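Local coordinates for ABC transporter, substrate binding protein (Polyamine) (Agrobacterium tumefaciens, PDB 4EUO) that binds gamma-aminobutyric acid (GABA) selectively as the periplasmic solute-binding protein of an ABC transporter, probably handing it on for import, at residues 114-119 against 126-131; 252-257 against 271-276. All coordinates share one frame; numbering follows the deposited sequence. Where two conformers were deposited one is given.

Contact 1: 114-119 against 126-131; sequences ACPKSW and AKFPGK
The two loops that flank the short helix 119-122, on the way from strand 96-107 to strand 132-135 of this periplasmic binding protein, meet where the ring of Phe128 lies against Ala114, Cys115 and Pro116. Phe128 carries nearly all of its own loop's share. Its CG sits anti to the carbonyl carbon (chi1 -61°), which sends the ring across to 114-119. Pro116 lies over one face, its CB 4.2 Å above the plane of the Phe128 ring and offset toward the rim, while Pro116 CG comes within 3.9 Å of Phe128 CD1. Ala114 CB adds a methyl contact at Phe128 CE1.

No hydrogen bond crosses between the loops; neighbours fix each one. Cys115 is tied by its disulfide to Cys107, at the end of strand 96-107, and Arg132 NH1 donates to the carbonyl oxygens of Phe128 and Gly130. Phe196 of strand 196-200 touches both Pro116 and Phe128, and Ser118 N-caps the intervening helix by accepting from Asp121 N. Cys115 O approaches the ring obliquely, 3.8 Å from Phe128 CE1, whereas Ala114 O lies in the ring plane at its edge, 3.5 Å from Phe128 CD1.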
ATOM      1  N   ALA A 114       0.066  23.367  14.157  1.00 16.18           N
ATOM      2  CA  ALA A 114      -1.022  22.423  14.416  1.00 14.73           C
ATOM      3  C   ALA A 114      -1.011  21.321  13.363  1.00 13.88           C
ATOM      4  O   ALA A 114      -0.836  21.623  12.170  1.00 15.21           O
ATOM      5  CB  ALA A 114      -2.363  23.156  14.358  1.00 16.29           C
ATOM      6  N   CYS A 115      -1.264  20.083  13.798  1.00 13.41           N
ATOM      7  CA  CYS A 115      -1.392  18.988  12.819  1.00 12.25           C
ATOM      8  C   CYS A 115      -2.785  18.990  12.227  1.00 13.98           C
ATOM      9  O   CYS A 115      -3.764  18.991  12.977  1.00 13.79           O
ATOM     10  CB  CYS A 115      -1.148  17.647  13.477  1.00 12.11           C
ATOM     11  SG  CYS A 115       0.565  17.369  13.931  1.00 14.57           S
ATOM     12  N   PRO A 116      -2.903  18.850  10.904  1.00 11.79           N
ATOM     13  CA  PRO A 116      -4.231  18.662  10.305  1.00 11.73           C
ATOM     14  C   PRO A 116      -4.813  17.336  10.807  1.00 12.44           C
ATOM     15  O   PRO A 116      -4.093  16.325  10.910  1.00 12.29           O
ATOM     16  CB  PRO A 116      -3.942  18.577   8.802  1.00 13.16           C
ATOM     17  CG  PRO A 116      -2.592  19.171   8.604  1.00 18.74           C
ATOM     18  CD  PRO A 116      -1.834  18.897   9.893  1.00 13.93           C
ATOM     19  N   LYS A 117      -6.105  17.346  11.162  1.00 10.79           N
ATOM     20  CA  LYS A 117      -6.773  16.180  11.681  1.00 10.28           C
ATOM     21  C   LYS A 117      -7.605  15.550  10.562  1.00 12.03           C
ATOM     22  O   LYS A 117      -7.713  14.312  10.499  1.00 12.33           O
ATOM     23  CB  LYS A 117      -7.697  16.602  12.847  1.00 13.22           C
ATOM     24  CG  LYS A 117      -8.303  15.423  13.603  1.00 15.19           C
ATOM     25  CD  LYS A 117      -9.212  15.861  14.755  1.00 19.58           C
ATOM     26  CE  LYS A 117     -10.114  17.010  14.385  1.00 35.00           C
ATOM     27  NZ  LYS A 117     -11.155  16.632  13.400  1.00 48.10           N
ATOM     28  N   SER A 118      -8.240  16.374   9.729  1.00 10.36           N
ATOM     29  CA  SER A 118      -9.115  15.898   8.672  1.00  9.62           C
ATOM     30  C   SER A 118      -8.537  16.124   7.289  1.00 10.63           C
ATOM     31  O   SER A 118      -7.614  16.924   7.122  1.00 10.49           O
ATOM     32  CB  SER A 118     -10.461  16.597   8.792  1.00 10.94           C
ATOM     33  OG  SER A 118     -10.241  17.965   8.492  1.00 11.47           O
ATOM     34  N   TRP A 119      -9.147  15.482   6.262  1.00  9.42           N
ATOM     35  CA  TRP A 119      -8.718  15.757   4.895  1.00  9.84           C
ATOM     36  C   TRP A 119      -8.997  17.226   4.582  1.00 10.29           C
ATOM     37  O   TRP A 119      -8.182  17.884   3.940  1.00 10.73           O
ATOM     38  CB  TRP A 119      -9.434  14.844   3.877  1.00  9.12           C
ATOM     39  CG  TRP A 119      -9.107  13.403   4.032  1.00  9.27           C
ATOM     40  CD1 TRP A 119      -9.979  12.405   4.363  1.00 10.24           C
ATOM     41  CD2 TRP A 119      -7.798  12.805   3.985  1.00  8.76           C
ATOM     42  NE1 TRP A 119      -9.307  11.206   4.485  1.00  9.03           N
ATOM     43  CE2 TRP A 119      -7.957  11.434   4.294  1.00  9.17           C
ATOM     44  CE3 TRP A 119      -6.509  13.298   3.732  1.00 10.30           C
ATOM     45  CZ2 TRP A 119      -6.871  10.539   4.298  1.00  9.63           C
ATOM     46  CZ3 TRP A 119      -5.433  12.416   3.790  1.00 10.54           C
ATOM     47  CH2 TRP A 119      -5.619  11.059   4.060  1.00 11.06           C
ATOM     48  N   ALA A 126      -4.507  28.032   4.387  1.00 18.52           N
ATOM     49  CA  ALA A 126      -4.543  29.258   5.197  1.00 19.01           C
ATOM     50  C   ALA A 126      -4.396  28.900   6.671  1.00 21.24           C
ATOM     51  O   ALA A 126      -3.600  29.502   7.390  1.00 21.87           O
ATOM     52  CB  ALA A 126      -5.846  29.993   4.970  1.00 20.30           C
ATOM     53  N   LYS A 127      -5.134  27.884   7.104  1.00 17.18           N
ATOM     54  CA  LYS A 127      -5.148  27.459   8.479  1.00 16.44           C
ATOM     55  C   LYS A 127      -3.980  26.560   8.841  1.00 18.14           C
ATOM     56  O   LYS A 127      -3.538  26.550   9.990  1.00 19.57           O
ATOM     57  CB  LYS A 127      -6.458  26.760   8.770  1.00 17.89           C
ATOM     58  CG  LYS A 127      -6.711  26.518  10.226  1.00 28.05           C
ATOM     59  CD  LYS A 127      -8.105  26.901  10.507  1.00 37.75           C
ATOM     60  CE  LYS A 127      -8.704  26.108  11.618  1.00 20.10           C
ATOM     61  NZ  LYS A 127      -8.735  26.952  12.832  1.00 42.57           N
ATOM     62  N   PHE A 128      -3.498  25.764   7.866  1.00 15.55           N
ATOM     63  CA  PHE A 128      -2.400  24.820   8.078  1.00 14.75           C
ATOM     64  C   PHE A 128      -1.395  25.110   6.996  1.00 18.41           C
ATOM     65  O   PHE A 128      -1.369  24.437   5.963  1.00 16.13           O
ATOM     66  CB  PHE A 128      -2.932  23.376   7.991  1.00 15.23           C
ATOM     67  CG  PHE A 128      -3.971  23.067   9.040  1.00 14.78           C
ATOM     68  CD1 PHE A 128      -3.604  22.509  10.258  1.00 16.61           C
ATOM     69  CD2 PHE A 128      -5.313  23.313   8.803  1.00 15.26           C
ATOM     70  CE1 PHE A 128      -4.571  22.212  11.230  1.00 16.15           C
ATOM     71  CE2 PHE A 128      -6.273  23.052   9.786  1.00 16.42           C
ATOM     72  CZ  PHE A 128      -5.889  22.531  11.004  1.00 15.97           C
ATOM     73  N   PRO A 129      -0.584  26.170   7.184  1.00 15.12           N
ATOM     74  CA  PRO A 129       0.311  26.589   6.099  1.00 14.33           C
ATOM     75  C   PRO A 129       1.458  25.651   5.779  1.00 15.47           C
ATOM     76  O   PRO A 129       1.845  24.844   6.611  1.00 15.83           O
ATOM     77  CB  PRO A 129       0.834  27.969   6.568  1.00 15.62           C
ATOM     78  CG  PRO A 129       0.626  27.998   8.005  1.00 21.11           C
ATOM     79  CD  PRO A 129      -0.544  27.119   8.328  1.00 16.81           C
ATOM     80  N   GLY A 130       1.993  25.817   4.575  1.00 14.98           N
ATOM     81  CA  GLY A 130       3.217  25.156   4.175  1.00 14.29           C
ATOM     82  C   GLY A 130       3.057  23.988   3.235  1.00 14.59           C
ATOM     83  O   GLY A 130       2.004  23.795   2.624  1.00 13.98           O
ATOM     84  N   LYS A 131       4.137  23.232   3.114  1.00 13.46           N
ATOM     85  CA  LYS A 131       4.121  22.102   2.192  0.50 12.54           C
ATOM     86  C   LYS A 131       3.451  20.890   2.798  1.00 14.06           C
ATOM     87  O   LYS A 131       3.518  20.668   3.996  1.00 13.19           O
ATOM     88  CB  LYS A 131       5.524  21.749   1.662  0.50 12.79           C
ATOM     89  CG  LYS A 131       6.267  22.876   0.929  0.50 13.30           C
ATOM     90  CD  LYS A 131       5.513  23.435  -0.287  0.50 15.59           C
ATOM     91  CE  LYS A 131       6.292  24.513  -1.015  0.50 16.38           C
ATOM     92  NZ  LYS A 131       6.663  25.643  -0.115  0.50 24.70           N
TER

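Contact 2: 252-257 against 271-276; sequences AQADMA and KLMDPK
Met273 lies along two methyls of helix 250-260, Ala254 and Ala257, which are one turn apart and both point at the 271-276 segment. With CG anti to the carbonyl carbon and chi2 extended at 178°, the Met273 chain runs out from its backbone toward the helix; the bend at chi3 (64°) keeps the terminal methyl beside Ala257. The touching is divided along its length: Met273 CG rests 3.8 Å from Ala254 CB, the sulfur passes over to the next turn with Met273 SD 3.8 Å from Ala257 CB, and Met273 CE ends 3.7 Å from that same Ala257 CB. The side chain thus spans one helical turn, with small alanines letting the two backbones come close: the CA atoms of Ala254 and Met273 are 6.1 Å apart.

Leu272 adds to the contact with the root of its side chain, its CB 4.0 Å from Ala254 CB, and the Leu272 side chain also touches Ala250 and Gln251 at the start of the same helix. Met273 also touches Thr258 and, on the loop beyond, Leu281. No hydrogen bond joins the two segments. Past Met273 the chain turns away from helix 250-260, and Asp274 caps the start of helix 275-278: its OD1 accepts from Lys276 N at 3.0 Å, with an N-H...OD1 angle of 145° and the donor above the carboxylate plane. On 252-257, Gln253 hydrogen-bonds through NE2 to Ser98 O and through OE1 to Val265 N, and Asp255 forms a salt bridge with Lys23 of helix 10-28. The whole is an apolar contact in which a methionine bridges two alanines spaced i, i+3, laying a connecting segment that starts as a 3-10 turn over helix 250-260 of the periplasmic binding protein fold.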
ATOM      1  N   ALA A 252       2.868 -16.242   9.799  1.00 13.30           N
ATOM      2  CA  ALA A 252       3.635 -15.350   8.927  1.00 12.83           C
ATOM      3  C   ALA A 252       2.913 -13.998   8.788  1.00 13.84           C
ATOM      4  O   ALA A 252       3.573 -12.958   8.868  1.00 13.23           O
ATOM      5  CB  ALA A 252       3.826 -15.994   7.568  1.00 13.45           C
ATOM      6  N   GLN A 253       1.577 -14.014   8.662  1.00 12.83           N
ATOM      7  CA  GLN A 253       0.823 -12.764   8.543  1.00 11.68           C
ATOM      8  C   GLN A 253       0.795 -12.002   9.878  1.00 13.62           C
ATOM      9  O   GLN A 253       0.908 -10.760   9.925  1.00 11.98           O
ATOM     10  CB  GLN A 253      -0.581 -13.048   8.055  1.00 12.57           C
ATOM     11  CG  GLN A 253      -0.642 -13.262   6.551  1.00 11.49           C
ATOM     12  CD  GLN A 253      -0.556 -11.931   5.829  1.00 11.74           C
ATOM     13  OE1 GLN A 253      -1.271 -10.997   6.188  1.00 11.28           O
ATOM     14  NE2 GLN A 253       0.314 -11.817   4.805  1.00 10.72           N
ATOM     15  N   ALA A 254       0.623 -12.740  11.000  1.00 12.97           N
ATOM     16  CA  ALA A 254       0.643 -12.081  12.299  1.00 12.90           C
ATOM     17  C   ALA A 254       2.022 -11.446  12.516  1.00 14.15           C
ATOM     18  O   ALA A 254       2.103 -10.342  13.022  1.00 13.28           O
ATOM     19  CB  ALA A 254       0.362 -13.114  13.404  1.00 14.24           C
ATOM     20  N   ASP A 255       3.105 -12.136  12.139  1.00 12.64           N
ATOM     21  CA  ASP A 255       4.444 -11.571  12.329  1.00 12.80           C
ATOM     22  C   ASP A 255       4.690 -10.357  11.453  1.00 14.35           C
ATOM     23  O   ASP A 255       5.260  -9.385  11.932  1.00 13.11           O
ATOM     24  CB  ASP A 255       5.526 -12.647  12.108  1.00 13.85           C
ATOM     25  CG  ASP A 255       5.493 -13.776  13.151  1.00 14.49           C
ATOM     26  OD1 ASP A 255       4.770 -13.633  14.166  1.00 17.25           O
ATOM     27  OD2 ASP A 255       6.092 -14.816  12.890  1.00 17.67           O
ATOM     28  N   MET A 256       4.179 -10.361  10.220  1.00 12.28           N
ATOM     29  CA  MET A 256       4.301  -9.198   9.330  1.00 12.47           C
ATOM     30  C   MET A 256       3.544  -8.026   9.983  1.00 12.87           C
ATOM     31  O   MET A 256       4.038  -6.902  10.041  1.00 12.14           O
ATOM     32  CB  MET A 256       3.706  -9.572   7.970  1.00 13.01           C
ATOM     33  CG  MET A 256       3.618  -8.412   6.960  1.00 13.06           C
ATOM     34  SD  MET A 256       2.177  -7.329   7.229  1.00 12.78           S
ATOM     35  CE  MET A 256       0.824  -8.507   7.104  1.00 12.15           C
ATOM     36  N   ALA A 257       2.326  -8.296  10.498  1.00 11.11           N
ATOM     37  CA  ALA A 257       1.534  -7.225  11.072  1.00 11.47           C
ATOM     38  C   ALA A 257       2.165  -6.623  12.322  1.00 12.66           C
ATOM     39  O   ALA A 257       2.230  -5.404  12.493  1.00 12.77           O
ATOM     40  CB  ALA A 257       0.136  -7.763  11.399  1.00 12.25           C
ATOM     41  N   LYS A 271      -5.756 -13.416  16.334  1.00 18.87           N
ATOM     42  CA  LYS A 271      -5.703 -14.154  17.592  1.00 19.74           C
ATOM     43  C   LYS A 271      -4.280 -14.494  18.078  1.00 23.71           C
ATOM     44  O   LYS A 271      -4.091 -14.785  19.259  1.00 23.03           O
ATOM     45  CB  LYS A 271      -6.575 -15.401  17.497  1.00 23.43           C
ATOM     46  CG  LYS A 271      -6.049 -16.475  16.584  1.00 24.73           C
ATOM     47  CD  LYS A 271      -7.005 -17.632  16.612  1.00 34.25           C
ATOM     48  CE  LYS A 271      -6.619 -18.752  15.710  1.00 30.96           C
ATOM     49  NZ  LYS A 271      -7.792 -19.628  15.452  1.00 35.07           N
ATOM     50  N   LEU A 272      -3.284 -14.448  17.179  1.00 18.16           N
ATOM     51  CA  LEU A 272      -1.899 -14.760  17.518  1.00 17.88           C
ATOM     52  C   LEU A 272      -1.144 -13.534  17.961  1.00 21.30           C
ATOM     53  O   LEU A 272      -0.014 -13.628  18.451  1.00 22.22           O
ATOM     54  CB  LEU A 272      -1.181 -15.390  16.304  1.00 17.43           C
ATOM     55  CG  LEU A 272      -1.823 -16.597  15.644  1.00 19.53           C
ATOM     56  CD1 LEU A 272      -1.067 -16.973  14.349  1.00 19.18           C
ATOM     57  CD2 LEU A 272      -1.860 -17.825  16.586  1.00 22.53           C
ATOM     58  N   MET A 273      -1.750 -12.377  17.775  1.00 18.97           N
ATOM     59  CA  MET A 273      -1.068 -11.143  18.086  1.00 18.81           C
ATOM     60  C   MET A 273      -1.324 -10.639  19.470  1.00 24.94           C
ATOM     61  O   MET A 273      -2.316 -11.004  20.107  1.00 25.17           O
ATOM     62  CB  MET A 273      -1.437 -10.065  17.054  1.00 19.44           C
ATOM     63  CG  MET A 273      -1.072 -10.446  15.627  1.00 18.83           C
ATOM     64  SD  MET A 273      -1.571  -9.166  14.476  1.00 18.31           S
ATOM     65  CE  MET A 273      -0.485  -7.804  15.056  1.00 17.96           C
ATOM     66  N   ASP A 274      -0.419  -9.763  19.929  1.00 24.61           N
ATOM     67  CA  ASP A 274      -0.555  -9.054  21.187  1.00 25.15           C
ATOM     68  C   ASP A 274      -1.800  -8.157  21.018  1.00 30.42           C
ATOM     69  O   ASP A 274      -1.867  -7.371  20.058  1.00 29.03           O
ATOM     70  CB  ASP A 274       0.708  -8.199  21.433  1.00 27.64           C
ATOM     71  CG  ASP A 274       0.765  -7.393  22.723  1.00 39.30           C
ATOM     72  OD1 ASP A 274      -0.309  -7.017  23.245  1.00 38.79           O
ATOM     73  OD2 ASP A 274       1.883  -7.078  23.170  1.00 49.50           O
ATOM     74  N   PRO A 275      -2.823  -8.303  21.892  1.00 28.02           N
ATOM     75  CA  PRO A 275      -4.032  -7.463  21.771  1.00 28.02           C
ATOM     76  C   PRO A 275      -3.766  -5.960  21.717  1.00 30.57           C
ATOM     77  O   PRO A 275      -4.467  -5.243  21.004  1.00 28.75           O
ATOM     78  CB  PRO A 275      -4.853  -7.848  23.011  1.00 30.20           C
ATOM     79  CG  PRO A 275      -4.383  -9.222  23.357  1.00 34.99           C
ATOM     80  CD  PRO A 275      -2.913  -9.204  23.061  1.00 30.56           C
ATOM     81  N   LYS A 276      -2.732  -5.483  22.432  1.00 29.00           N
ATOM     82  CA  LYS A 276      -2.352  -4.065  22.452  1.00 30.14           C
ATOM     83  C   LYS A 276      -1.887  -3.570  21.060  1.00 33.71           C
ATOM     84  O   LYS A 276      -2.092  -2.403  20.719  1.00 35.32           O
ATOM     85  CB  LYS A 276      -1.325  -3.801  23.578  1.00 33.57           C
ATOM     86  CG  LYS A 276      -0.021  -3.117  23.170  1.00 51.85           C
ATOM     87  CD  LYS A 276       1.185  -3.802  23.786  1.00 62.66           C
ATOM     88  CE  LYS A 276       2.471  -3.186  23.300  1.00 73.03           C
ATOM     89  NZ  LYS A 276       3.302  -2.695  24.430  1.00 82.41           N
TER

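Contact 1 comes first along the chain and is complete before contact 2 starts. Their centres are 34 Å apart and their nearest atoms about 20 Å, so neither touches the other. Contact 1 brings together the loops that lead out of strand 96-107 and into strand 132-135, next to strand 196-200, while contact 2 joins helix 250-260, which also packs on helix 10-28, to the segment leading into helix 275-278. Strand 96-107 connects them indirectly: its Cys107 is disulfide-bonded to Cys115 in contact 1, and its Ser98 O accepts from Gln253 NE2 in contact 2. The same strand supplies Phe99 and Tyr101 to the GABA pocket, to which neither contact contributes a residue.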